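Side-chain contacts in LPS-assembly lipoprotein (Caulobacter crescentus, PDB 4KWY), which probably acts with the outer-membrane translocon as an LptE-like lipoprotein in the assembly of lipopolysaccharide at the cell surface: residues S8-I13 / K125-L130; A42-Y47 / T132-K137; Y24-Q29 / M72-R77; Y98-A101 / A106-A109; I13-A18 / E28-A33. One frame throughout, in Å; residues are numbered along the deposited sequence.

Contact 1. Residues S8-I13 / K125-L130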
# COMPACT_ATOMS: atom_id res chain seq x y z
N SER A 8 -4.70 -14.32 11.89
CA SER A 8 -5.61 -15.20 11.14
C SER A 8 -6.67 -14.34 10.41
O SER A 8 -7.11 -14.70 9.31
CB SER A 8 -6.28 -16.20 12.08
OG SER A 8 -7.40 -16.85 11.50
N GLY A 9 -7.06 -13.24 11.05
CA GLY A 9 -8.01 -12.27 10.52
C GLY A 9 -7.39 -11.43 9.43
O GLY A 9 -8.03 -11.17 8.41
N LEU A 10 -6.12 -11.01 9.63
CA LEU A 10 -5.40 -10.20 8.66
C LEU A 10 -5.18 -10.97 7.36
O LEU A 10 -5.37 -10.41 6.28
CB LEU A 10 -4.05 -9.70 9.21
CG LEU A 10 -4.09 -8.56 10.22
CD1 LEU A 10 -2.79 -8.49 10.98
CD2 LEU A 10 -4.41 -7.22 9.56
N SER A 11 -4.84 -12.27 7.46
CA SER A 11 -4.62 -13.09 6.28
C SER A 11 -5.94 -13.46 5.60
O SER A 11 -5.90 -13.96 4.48
CB SER A 11 -3.78 -14.33 6.60
OG SER A 11 -4.33 -15.12 7.63
N SER A 12 -7.11 -13.15 6.24
CA SER A 12 -8.44 -13.37 5.63
C SER A 12 -8.83 -12.18 4.72
O SER A 12 -9.83 -12.25 4.02
CB SER A 12 -9.51 -13.62 6.69
OG SER A 12 -9.89 -12.44 7.37
N ILE A 13 -8.02 -11.09 4.73
CA ILE A 13 -8.25 -9.88 3.93
C ILE A 13 -7.64 -10.03 2.52
O ILE A 13 -6.42 -10.16 2.36
CB ILE A 13 -7.75 -8.59 4.64
CG1 ILE A 13 -8.42 -8.37 6.00
CG2 ILE A 13 -7.94 -7.38 3.74
CD1 ILE A 13 -7.75 -7.26 6.90
N LYS A 125 1.56 1.06 7.29
CA LYS A 125 0.59 1.98 7.93
C LYS A 125 -0.86 1.43 7.89
O LYS A 125 -1.56 1.52 8.89
CB LYS A 125 0.64 3.36 7.25
CG LYS A 125 1.78 4.23 7.72
CD LYS A 125 1.87 5.47 6.89
CE LYS A 125 1.63 6.71 7.70
NZ LYS A 125 1.91 7.94 6.91
N ILE A 126 -1.29 0.87 6.75
CA ILE A 126 -2.60 0.27 6.56
C ILE A 126 -2.74 -1.03 7.44
O ILE A 126 -3.77 -1.22 8.10
CB ILE A 126 -2.85 -0.01 5.05
CG1 ILE A 126 -2.93 1.30 4.25
CG2 ILE A 126 -4.14 -0.87 4.84
CD1 ILE A 126 -2.94 1.10 2.72
N GLN A 127 -1.69 -1.91 7.43
CA GLN A 127 -1.63 -3.19 8.15
C GLN A 127 -1.77 -2.97 9.62
O GLN A 127 -2.44 -3.75 10.26
CB GLN A 127 -0.31 -3.93 7.86
CG GLN A 127 -0.24 -5.37 8.40
CD GLN A 127 0.81 -5.52 9.48
OE1 GLN A 127 2.02 -5.52 9.21
NE2 GLN A 127 0.37 -5.66 10.72
N LEU A 128 -1.15 -1.91 10.15
CA LEU A 128 -1.20 -1.51 11.55
C LEU A 128 -2.60 -1.00 11.88
O LEU A 128 -3.15 -1.36 12.91
CB LEU A 128 -0.12 -0.43 11.83
CG LEU A 128 -0.28 0.43 13.10
CD1 LEU A 128 0.14 -0.33 14.35
CD2 LEU A 128 0.44 1.76 12.99
N ASP A 129 -3.20 -0.21 10.98
CA ASP A 129 -4.55 0.33 11.11
C ASP A 129 -5.62 -0.81 11.10
O ASP A 129 -6.54 -0.81 11.94
CB ASP A 129 -4.80 1.32 9.97
CG ASP A 129 -6.06 2.13 10.07
OD1 ASP A 129 -7.15 1.53 9.94
OD2 ASP A 129 -5.96 3.37 10.19
N LEU A 130 -5.46 -1.80 10.22
CA LEU A 130 -6.35 -2.96 10.11
C LEU A 130 -6.17 -3.91 11.30
O LEU A 130 -7.16 -4.49 11.77
CB LEU A 130 -6.10 -3.74 8.82
CG LEU A 130 -6.44 -3.08 7.50
CD1 LEU A 130 -5.88 -3.90 6.39
CD2 LEU A 130 -7.93 -2.95 7.29
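Leu10 and Leu130 meet through a branch of one and the stem of the other: Leu10 CD2 lies 3.9 Å from Leu130 CB, the two side chains crossing obliquely. The same methyl also rests 4.1 Å from the backbone oxygen Gln127 O, one turn earlier in the long helix, so it sits against the helix surface between two successive turns. Leu10 holds CG beside its backbone N (chi1 -75°), and a second torsion of 162° extends CD1 toward the amide of Gln127, where CD1 and NE2 are 4.2 Å apart, while CD2 is the branch left to rest on the helix. Gln127 reaches this place by its tip rather than its stem, and no hydrogen bond joins the two segments. Ile13 adds a second apolar touch from farther along the chain: its terminal methyl CD1 lies 3.9 Å from Leu130 CD1. Leu130 therefore meets Leu10 with CB and Ile13 with CD1. A type I beta turn from Leu10 to Ile13, with Ile13 N bonded to Leu10 O at 3.1 Å, brings these two residues to the same side. Leu34 of helix 21-34 touches both Leu10 and Ile13, while Leu46 and Leu78 of strands 44-50 and 67-80 touch both Ile13 and Leu130, so the contact lies where helices 5-10, 21-34 and 104-135 meet over the sheet.

Contact 2. Residues A42-Y47 / T132-K137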
# COMPACT_ATOMS: atom_id res chain seq x y z
N ALA A 42 -11.65 -15.57 1.63
CA ALA A 42 -11.60 -14.16 2.02
C ALA A 42 -12.82 -13.80 2.85
O ALA A 42 -13.93 -14.16 2.50
CB ALA A 42 -11.53 -13.28 0.78
N ALA A 43 -12.60 -13.11 3.97
CA ALA A 43 -13.64 -12.60 4.86
C ALA A 43 -13.87 -11.12 4.57
O ALA A 43 -14.96 -10.62 4.76
CB ALA A 43 -13.22 -12.79 6.30
N TYR A 44 -12.82 -10.44 4.10
CA TYR A 44 -12.86 -9.03 3.76
C TYR A 44 -12.25 -8.75 2.42
O TYR A 44 -11.29 -9.43 2.02
CB TYR A 44 -12.11 -8.17 4.80
CG TYR A 44 -12.63 -8.29 6.21
CD1 TYR A 44 -13.79 -7.62 6.61
CD2 TYR A 44 -11.97 -9.08 7.15
CE1 TYR A 44 -14.29 -7.75 7.91
CE2 TYR A 44 -12.46 -9.21 8.45
CZ TYR A 44 -13.62 -8.54 8.82
OH TYR A 44 -14.11 -8.70 10.09
N LYS A 45 -12.76 -7.70 1.75
CA LYS A 45 -12.21 -7.20 0.49
C LYS A 45 -11.65 -5.82 0.76
O LYS A 45 -12.37 -4.94 1.20
CB LYS A 45 -13.23 -7.20 -0.65
CG LYS A 45 -13.68 -8.59 -1.07
CD LYS A 45 -12.75 -9.23 -2.10
CE LYS A 45 -13.23 -10.60 -2.51
NZ LYS A 45 -13.14 -10.81 -3.98
N LEU A 46 -10.34 -5.66 0.60
CA LEU A 46 -9.72 -4.37 0.80
C LEU A 46 -9.50 -3.72 -0.56
O LEU A 46 -8.66 -4.18 -1.33
CB LEU A 46 -8.40 -4.47 1.61
CG LEU A 46 -7.63 -3.16 1.81
CD1 LEU A 46 -8.43 -2.16 2.60
CD2 LEU A 46 -6.30 -3.42 2.48
N TYR A 47 -10.24 -2.62 -0.83
CA TYR A 47 -10.15 -1.86 -2.08
C TYR A 47 -9.21 -0.71 -1.96
O TYR A 47 -9.43 0.17 -1.14
CB TYR A 47 -11.53 -1.34 -2.48
CG TYR A 47 -12.29 -2.35 -3.26
CD1 TYR A 47 -13.12 -3.27 -2.62
CD2 TYR A 47 -12.24 -2.36 -4.65
CE1 TYR A 47 -13.90 -4.15 -3.36
CE2 TYR A 47 -12.99 -3.27 -5.39
CZ TYR A 47 -13.81 -4.17 -4.74
OH TYR A 47 -14.53 -5.08 -5.48
N THR A 132 -5.25 -3.06 14.31
CA THR A 132 -5.85 -2.30 15.41
C THR A 132 -7.37 -2.50 15.37
O THR A 132 -8.00 -2.65 16.41
CB THR A 132 -5.44 -0.80 15.29
OG1 THR A 132 -4.01 -0.71 15.31
CG2 THR A 132 -6.02 0.08 16.40
N TRP A 133 -7.94 -2.52 14.17
CA TRP A 133 -9.38 -2.70 13.94
C TRP A 133 -9.82 -4.17 14.28
O TRP A 133 -10.78 -4.35 15.04
CB TRP A 133 -9.70 -2.29 12.50
CG TRP A 133 -11.16 -2.28 12.19
CD1 TRP A 133 -12.06 -1.29 12.48
CD2 TRP A 133 -11.89 -3.30 11.52
NE1 TRP A 133 -13.31 -1.65 12.04
CE2 TRP A 133 -13.24 -2.88 11.45
CE3 TRP A 133 -11.55 -4.57 11.01
CZ2 TRP A 133 -14.23 -3.67 10.86
CZ3 TRP A 133 -12.53 -5.35 10.43
CH2 TRP A 133 -13.86 -4.90 10.36
N LEU A 134 -9.08 -5.18 13.79
CA LEU A 134 -9.26 -6.62 14.04
C LEU A 134 -8.94 -7.03 15.50
O LEU A 134 -9.40 -8.08 15.95
CB LEU A 134 -8.36 -7.45 13.11
CG LEU A 134 -8.83 -7.74 11.70
CD1 LEU A 134 -7.67 -8.17 10.86
CD2 LEU A 134 -9.94 -8.82 11.66
N ALA A 135 -8.09 -6.23 16.21
CA ALA A 135 -7.75 -6.47 17.61
C ALA A 135 -8.95 -6.17 18.51
O ALA A 135 -9.10 -6.81 19.56
CB ALA A 135 -6.55 -5.63 18.03
N GLY A 136 -9.80 -5.24 18.07
CA GLY A 136 -11.04 -4.89 18.77
C GLY A 136 -11.96 -6.10 18.86
O GLY A 136 -12.65 -6.28 19.86
N LYS A 137 -11.91 -6.96 17.82
CA LYS A 137 -12.62 -8.21 17.54
C LYS A 137 -12.23 -9.37 18.46
O LYS A 137 -12.96 -10.36 18.54
CB LYS A 137 -12.26 -8.61 16.09
CG LYS A 137 -13.42 -8.95 15.21
CD LYS A 137 -13.49 -8.02 14.03
CE LYS A 137 -14.70 -8.37 13.22
NZ LYS A 137 -15.05 -7.34 12.21
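Tyr44 dominates the contact, its ring reaching from the start of strand 44-50 to the last turn of helix 104-135 and the residues just beyond. Trp133 comes from the opposite direction and turns the edge of its six-membered ring to the face of Tyr44 in an offset edge-to-face pair, with planes at 80° and centroids 5.5 Å apart. The leading atoms are Trp133 CZ3, 3.7 Å from Tyr44 CZ, and Trp133 CH2, 3.8 Å from Tyr44 CE1. Trp133 has CG anti to its backbone N (chi1 -173°), which swings the indole toward the strand. Leu134 slides past the ring in the opposite direction, its CD2 4.1 Å from Tyr44 CE2. Lys137 closes the group at the hydroxyl end: bent at chi2 and then extended, its chain brings NZ close to the ring plane, where NZ donates a 2.7 Å hydrogen bond to Tyr44 OH. Trp133 also stacks on His88, and Val87 and Leu78 of the sheet touch both aromatic residues. The contact is partly buried, with Lys137 on its exposed margin. With the lysine ammonium as donor to the phenol oxygen, the bond would tend to stabilise negative charge on that oxygen and probably favours its ionisation somewhat.

Contact 3. Residues Y24-Q29 / M72-R77; sequences YLLREQ and MSVDWR
With chi1 at -177°, Leu26 has CG anti to its backbone N, and a second torsion of 51° to CD1 leaves CD2 as the extended branch, pointing from helix 21-34 at the strand. On the strand, Val74 sets CG1 anti to its own backbone N (chi1 -159°) and CG2 anti to the carbonyl carbon, and this fork receives the leucine methyl: Leu26 CD2 is 3.8 Å from Val74 CG1 and also 3.8 Å from Val74 CG2. The two side chains reach toward each other tip to tip, bridging backbones whose nearest CA atoms, Leu26 and Val74, are 9.4 Å apart. Two residues earlier on the same face of the strand, selenomethionine Met72 runs straight through its first two torsions and bends only at the third, laying its CE methyl beside the stem of Leu26, 4.1 Å from Leu26 CB. Helix 21-34 is the crossover helix of the beta-alpha-beta unit formed with strands 13-17 and 44-50, and it packs here over the long strand 67-80, which lies antiparallel to strand 44-50. Leu48 of that neighbouring strand touches Leu26, while Val50 touches both Met72 and Val74. Phe55 of helix 52-56 touches Met72 and Leu25. All three residues that meet across this contact are buried and apolar. On the same strand face, Trp76 turns to helix 104-135, where Ile126 and Asp129 meet it, and its NE1 bonds to Thr92 OG1.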
# COMPACT_ATOMS: atom_id res chain seq x y z
N TYR A 24 -0.56 -2.00 -7.86
CA TYR A 24 0.13 -3.28 -8.03
C TYR A 24 1.17 -3.45 -6.93
O TYR A 24 1.16 -4.47 -6.26
CB TYR A 24 0.77 -3.40 -9.43
CG TYR A 24 1.61 -4.65 -9.62
CD1 TYR A 24 1.02 -5.88 -9.91
CD2 TYR A 24 3.01 -4.60 -9.52
CE1 TYR A 24 1.79 -7.03 -10.09
CE2 TYR A 24 3.79 -5.75 -9.69
CZ TYR A 24 3.18 -6.96 -9.99
OH TYR A 24 3.96 -8.08 -10.16
N LEU A 25 2.04 -2.44 -6.73
CA LEU A 25 3.09 -2.47 -5.70
C LEU A 25 2.49 -2.52 -4.29
O LEU A 25 2.94 -3.32 -3.47
CB LEU A 25 4.04 -1.27 -5.83
CG LEU A 25 5.01 -1.23 -7.03
CD1 LEU A 25 5.82 0.06 -7.02
CD2 LEU A 25 5.97 -2.42 -7.06
N LEU A 26 1.47 -1.68 -4.01
CA LEU A 26 0.83 -1.65 -2.69
C LEU A 26 0.14 -2.97 -2.40
O LEU A 26 0.29 -3.47 -1.30
CB LEU A 26 -0.16 -0.46 -2.54
CG LEU A 26 -0.84 -0.29 -1.16
CD1 LEU A 26 0.16 -0.32 -0.03
CD2 LEU A 26 -1.62 0.94 -1.09
N ARG A 27 -0.59 -3.54 -3.37
CA ARG A 27 -1.30 -4.82 -3.22
C ARG A 27 -0.30 -5.95 -2.89
O ARG A 27 -0.54 -6.72 -1.96
CB ARG A 27 -2.09 -5.16 -4.50
CG ARG A 27 -3.09 -6.31 -4.35
CD ARG A 27 -3.38 -7.07 -5.65
NE ARG A 27 -3.64 -6.21 -6.81
CZ ARG A 27 -2.85 -6.12 -7.89
NH1 ARG A 27 -1.74 -6.85 -7.97
NH2 ARG A 27 -3.16 -5.29 -8.88
N GLU A 28 0.82 -6.00 -3.64
CA GLU A 28 1.92 -6.95 -3.49
C GLU A 28 2.49 -6.84 -2.08
O GLU A 28 2.65 -7.86 -1.42
CB GLU A 28 3.01 -6.67 -4.54
CG GLU A 28 3.93 -7.84 -4.86
CD GLU A 28 5.07 -7.54 -5.82
OE1 GLU A 28 5.71 -6.47 -5.69
OE2 GLU A 28 5.35 -8.42 -6.67
N GLN A 29 2.72 -5.60 -1.60
CA GLN A 29 3.24 -5.32 -0.26
C GLN A 29 2.26 -5.71 0.82
O GLN A 29 2.68 -6.21 1.85
CB GLN A 29 3.61 -3.83 -0.12
CG GLN A 29 4.99 -3.46 -0.68
CD GLN A 29 6.09 -4.31 -0.10
OE1 GLN A 29 6.25 -4.41 1.12
NE2 GLN A 29 6.78 -5.03 -0.95
N MSE A 72 2.79 8.93 -2.33
CA MSE A 72 1.79 7.90 -2.52
C MSE A 72 0.58 8.26 -1.66
O MSE A 72 0.66 8.24 -0.42
CB MSE A 72 2.30 6.49 -2.21
CG MSE A 72 1.20 5.45 -2.46
SE MSE A 72 1.78 3.68 -2.17
CE MSE A 72 1.40 3.04 -3.88
N SER A 73 -0.54 8.57 -2.33
CA SER A 73 -1.81 8.92 -1.72
C SER A 73 -2.79 7.80 -1.99
O SER A 73 -2.98 7.42 -3.15
CB SER A 73 -2.33 10.23 -2.28
OG SER A 73 -1.37 11.24 -2.05
N VAL A 74 -3.36 7.22 -0.92
CA VAL A 74 -4.26 6.08 -1.05
C VAL A 74 -5.51 6.27 -0.22
O VAL A 74 -5.43 6.41 0.99
CB VAL A 74 -3.59 4.72 -0.64
CG1 VAL A 74 -4.34 3.53 -1.24
CG2 VAL A 74 -2.09 4.68 -0.94
N ASP A 75 -6.64 6.16 -0.87
CA ASP A 75 -7.94 6.08 -0.20
C ASP A 75 -8.30 4.63 -0.24
O ASP A 75 -8.14 4.02 -1.30
CB ASP A 75 -9.01 6.94 -0.89
CG ASP A 75 -8.90 8.41 -0.52
OD1 ASP A 75 -9.17 8.75 0.65
OD2 ASP A 75 -8.56 9.20 -1.41
N TRP A 76 -8.70 4.04 0.89
CA TRP A 76 -9.04 2.63 0.89
C TRP A 76 -10.30 2.32 1.72
O TRP A 76 -10.58 3.00 2.71
CB TRP A 76 -7.84 1.79 1.34
CG TRP A 76 -7.21 2.23 2.62
CD1 TRP A 76 -6.18 3.12 2.78
CD2 TRP A 76 -7.56 1.79 3.93
NE1 TRP A 76 -5.86 3.25 4.11
CE2 TRP A 76 -6.69 2.44 4.84
CE3 TRP A 76 -8.54 0.90 4.43
CZ2 TRP A 76 -6.77 2.23 6.22
CZ3 TRP A 76 -8.58 0.65 5.79
CH2 TRP A 76 -7.71 1.33 6.68
N ARG A 77 -11.04 1.27 1.29
CA ARG A 77 -12.28 0.75 1.91
C ARG A 77 -12.14 -0.72 2.23
O ARG A 77 -11.72 -1.49 1.37
CB ARG A 77 -13.48 0.91 0.95
CG ARG A 77 -13.80 2.31 0.59
CD ARG A 77 -14.96 2.39 -0.35
NE ARG A 77 -14.76 3.55 -1.23
CZ ARG A 77 -15.25 4.76 -1.02
NH1 ARG A 77 -16.07 4.98 0.01
NH2 ARG A 77 -14.98 5.76 -1.85

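Contact 4. Residues Y98-A101 / A106-A109; sequences YDSA and AAIA
This is a short-range surface contact in the beta-to-alpha connection where strand 86-99, an antiparallel partner of strand 67-80, gives way to the long helix 104-135. Small side chains allow the close approach: the CA atoms of Ser100 and Ala107 are 4.6 Å apart, and no hydrogen bond joins the two segments. Ala107 has the most surface covered by the contact, its methyl group meeting both Ser100 and the backbone of the next residue. Ser100 OG is placed by a first torsion of -152°, roughly opposite its backbone N, which points the hydroxyl at the first turns of the helix and leaves it 3.4 Å from Ala107 CA. On its strand side Ser100 is tied by backbone hydrogen bonding to Asn66, while the preceding Tyr98 meets the ring of Phe68 and lies against Ala110, Gln111 and Arg117 farther down the helix. The connection is therefore held on one side by the sheet and on the other by the helix it leads into. Ala101 points its methyl at the helix and touches that of Ala106, the two CB atoms standing 3.7 Å apart. Beside this pair, Ala107 CB approaches two oxygens, 3.3 Å from Ser100 OG and 3.5 Å from Ala101 O.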
# COMPACT_ATOMS: atom_id res chain seq x y z
N TYR A 98 14.33 9.92 -3.39
CA TYR A 98 15.31 9.06 -4.05
C TYR A 98 16.29 9.94 -4.70
O TYR A 98 15.96 11.06 -5.13
CB TYR A 98 14.71 8.02 -5.02
CG TYR A 98 13.93 8.56 -6.19
CD1 TYR A 98 14.55 8.86 -7.40
CD2 TYR A 98 12.54 8.72 -6.11
CE1 TYR A 98 13.82 9.32 -8.50
CE2 TYR A 98 11.80 9.20 -7.19
CZ TYR A 98 12.44 9.48 -8.39
OH TYR A 98 11.74 9.97 -9.46
N ASP A 99 17.53 9.49 -4.68
CA ASP A 99 18.60 10.25 -5.27
C ASP A 99 18.93 9.62 -6.61
O ASP A 99 19.58 8.58 -6.67
CB ASP A 99 19.81 10.33 -4.31
CG ASP A 99 19.72 11.47 -3.30
OD1 ASP A 99 18.66 11.64 -2.70
OD2 ASP A 99 20.73 12.15 -3.08
N SER A 100 18.42 10.23 -7.69
CA SER A 100 18.61 9.82 -9.09
C SER A 100 20.09 9.96 -9.55
O SER A 100 20.99 10.28 -8.77
CB SER A 100 17.69 10.63 -10.01
OG SER A 100 17.34 9.93 -11.19
N ALA A 101 20.32 9.69 -10.83
CA ALA A 101 21.64 9.71 -11.44
C ALA A 101 21.56 10.21 -12.89
O ALA A 101 20.49 10.17 -13.50
CB ALA A 101 22.23 8.30 -11.40
N ALA A 106 20.43 3.70 -13.74
CA ALA A 106 20.57 4.02 -12.34
C ALA A 106 19.44 4.93 -11.91
O ALA A 106 18.91 4.74 -10.82
CB ALA A 106 21.93 4.66 -12.09
N ALA A 107 19.04 5.88 -12.78
CA ALA A 107 17.95 6.82 -12.54
C ALA A 107 16.60 6.10 -12.39
O ALA A 107 15.79 6.49 -11.56
CB ALA A 107 17.87 7.83 -13.66
N ILE A 108 16.38 5.06 -13.21
CA ILE A 108 15.17 4.24 -13.19
C ILE A 108 15.19 3.34 -11.95
O ILE A 108 14.16 3.20 -11.29
CB ILE A 108 15.03 3.42 -14.52
CG1 ILE A 108 14.74 4.35 -15.74
CG2 ILE A 108 14.04 2.23 -14.41
CD1 ILE A 108 13.43 5.34 -15.64
N ALA A 109 16.35 2.72 -11.65
CA ALA A 109 16.53 1.85 -10.49
C ALA A 109 16.21 2.60 -9.17
O ALA A 109 15.50 2.06 -8.32
CB ALA A 109 17.96 1.32 -10.46

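Contact 5. Residues I13-A18 / E28-A33; sequences IETVAA and EQLDDA
Thr15 lays its methyl CG2 over the side chain of Leu30, 3.8 Å from Leu30 CD1 and 4.2 Å from Leu30 CB, the two chains crossing at about a right angle. They join the first strand and the helix of a beta-alpha-beta unit made of strand 13-17, helix 21-34 and strand 44-50, in which the two strands run parallel and the helix covers one face. A first torsion of -46° places Thr15 OG1 beside the backbone N and puts CG2 on the carbonyl side, so that the two branches part: the methyl goes to Leu30, and the hydroxyl faces Leu30 CB and the carboxylate of Asp31. Leu30, with CG anti to its carbonyl carbon, turns its stem and CD1 to the threonine, while Ile126 of helix 104-135 lies against it too. Leu34, one turn on, and Leu48 of the neighbouring parallel strand also touch Thr15, and Arg27 touches it from one turn before. Asp31 slides past Thr15 in the opposite direction, its stem directed along the helix flank but its carboxylate swung back to the strand. The hydroxyl is buried by this packing and has no hydrogen-bonding partner in the model; OG1 is 4.1 Å from Leu30 CB. The nearest carboxylate oxygen, Asp31 OD1, stays 3.9 Å from Thr15 OG1, too long for a hydrogen bond.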
# COMPACT_ATOMS: atom_id res chain seq x y z
N ILE A 13 -8.02 -11.09 4.73
CA ILE A 13 -8.25 -9.88 3.93
C ILE A 13 -7.64 -10.03 2.52
O ILE A 13 -6.42 -10.16 2.36
CB ILE A 13 -7.75 -8.59 4.64
CG1 ILE A 13 -8.42 -8.37 6.00
CG2 ILE A 13 -7.94 -7.38 3.74
CD1 ILE A 13 -7.75 -7.26 6.90
N GLU A 14 -8.50 -9.95 1.51
CA GLU A 14 -8.07 -10.00 0.12
C GLU A 14 -8.01 -8.59 -0.42
O GLU A 14 -9.01 -7.87 -0.43
CB GLU A 14 -9.03 -10.85 -0.68
CG GLU A 14 -8.50 -11.26 -2.03
CD GLU A 14 -9.48 -12.15 -2.74
OE1 GLU A 14 -9.54 -13.36 -2.42
OE2 GLU A 14 -10.26 -11.62 -3.57
N THR A 15 -6.82 -8.20 -0.86
CA THR A 15 -6.53 -6.86 -1.35
C THR A 15 -6.82 -6.79 -2.84
O THR A 15 -6.40 -7.65 -3.61
CB THR A 15 -5.11 -6.47 -0.97
OG1 THR A 15 -4.94 -6.83 0.40
CG2 THR A 15 -4.83 -4.98 -1.12
N VAL A 16 -7.64 -5.79 -3.20
CA VAL A 16 -8.13 -5.49 -4.55
C VAL A 16 -7.60 -4.11 -4.97
O VAL A 16 -7.75 -3.12 -4.25
CB VAL A 16 -9.70 -5.54 -4.66
CG1 VAL A 16 -10.17 -5.50 -6.11
CG2 VAL A 16 -10.29 -6.75 -3.95
N ALA A 17 -7.03 -4.06 -6.15
CA ALA A 17 -6.55 -2.81 -6.71
C ALA A 17 -6.87 -2.77 -8.19
O ALA A 17 -6.83 -3.80 -8.89
CB ALA A 17 -5.05 -2.66 -6.47
N ALA A 18 -7.18 -1.57 -8.67
CA ALA A 18 -7.40 -1.34 -10.08
C ALA A 18 -6.03 -1.24 -10.78
O ALA A 18 -5.01 -1.05 -10.11
CB ALA A 18 -8.21 -0.06 -10.27
N GLU A 28 0.82 -6.00 -3.64
CA GLU A 28 1.92 -6.95 -3.49
C GLU A 28 2.49 -6.84 -2.08
O GLU A 28 2.65 -7.86 -1.42
CB GLU A 28 3.01 -6.67 -4.54
CG GLU A 28 3.93 -7.84 -4.86
CD GLU A 28 5.07 -7.54 -5.82
OE1 GLU A 28 5.71 -6.47 -5.69
OE2 GLU A 28 5.35 -8.42 -6.67
N GLN A 29 2.72 -5.60 -1.60
CA GLN A 29 3.24 -5.32 -0.26
C GLN A 29 2.26 -5.71 0.82
O GLN A 29 2.68 -6.21 1.85
CB GLN A 29 3.61 -3.83 -0.12
CG GLN A 29 4.99 -3.46 -0.68
CD GLN A 29 6.09 -4.31 -0.10
OE1 GLN A 29 6.25 -4.41 1.12
NE2 GLN A 29 6.78 -5.03 -0.95
N LEU A 30 0.96 -5.44 0.61
CA LEU A 30 -0.09 -5.77 1.57
C LEU A 30 -0.33 -7.29 1.62
O LEU A 30 -0.49 -7.81 2.70
CB LEU A 30 -1.40 -5.02 1.25
CG LEU A 30 -1.52 -3.60 1.78
CD1 LEU A 30 -2.62 -2.87 1.10
CD2 LEU A 30 -1.79 -3.59 3.27
N ASP A 31 -0.28 -8.01 0.46
CA ASP A 31 -0.44 -9.48 0.43
C ASP A 31 0.67 -10.14 1.26
O ASP A 31 0.43 -11.16 1.90
CB ASP A 31 -0.45 -10.05 -1.01
CG ASP A 31 -1.77 -9.90 -1.76
OD1 ASP A 31 -2.82 -9.75 -1.09
OD2 ASP A 31 -1.75 -9.98 -3.01
N ASP A 32 1.86 -9.51 1.29
CA ASP A 32 3.02 -9.93 2.07
C ASP A 32 2.84 -9.61 3.56
O ASP A 32 2.95 -10.52 4.39
CB ASP A 32 4.29 -9.23 1.53
CG ASP A 32 5.08 -10.01 0.50
OD1 ASP A 32 4.46 -10.78 -0.27
OD2 ASP A 32 6.31 -9.81 0.44
N ALA A 33 2.55 -8.34 3.89
CA ALA A 33 2.32 -7.85 5.25
C ALA A 33 1.09 -8.53 5.92
O ALA A 33 1.16 -8.87 7.10
CB ALA A 33 2.13 -6.34 5.22

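In the fold
Contacts 1, 2, 3 and 5 form one connected body, whereas contact 4 stands apart at the far end of helix 104-135, its centre 32 Å from that of contact 1 and 37 Å from that of contact 2. Contacts 1, 2 and 4 all use this helix, which thus ties both ends of the elongated fold to the sheet. Contacts 3 and 5 share helix 21-34, with centres 8 Å apart, and contacts 1 and 5 share Ile13. Along the chain, contacts 3, 4 and 5 fall between the two segments of contact 1, while contacts 1 and 2 interlock. Residues near both ends of the chain therefore pack in the same region, consistent with an LptE-family fold.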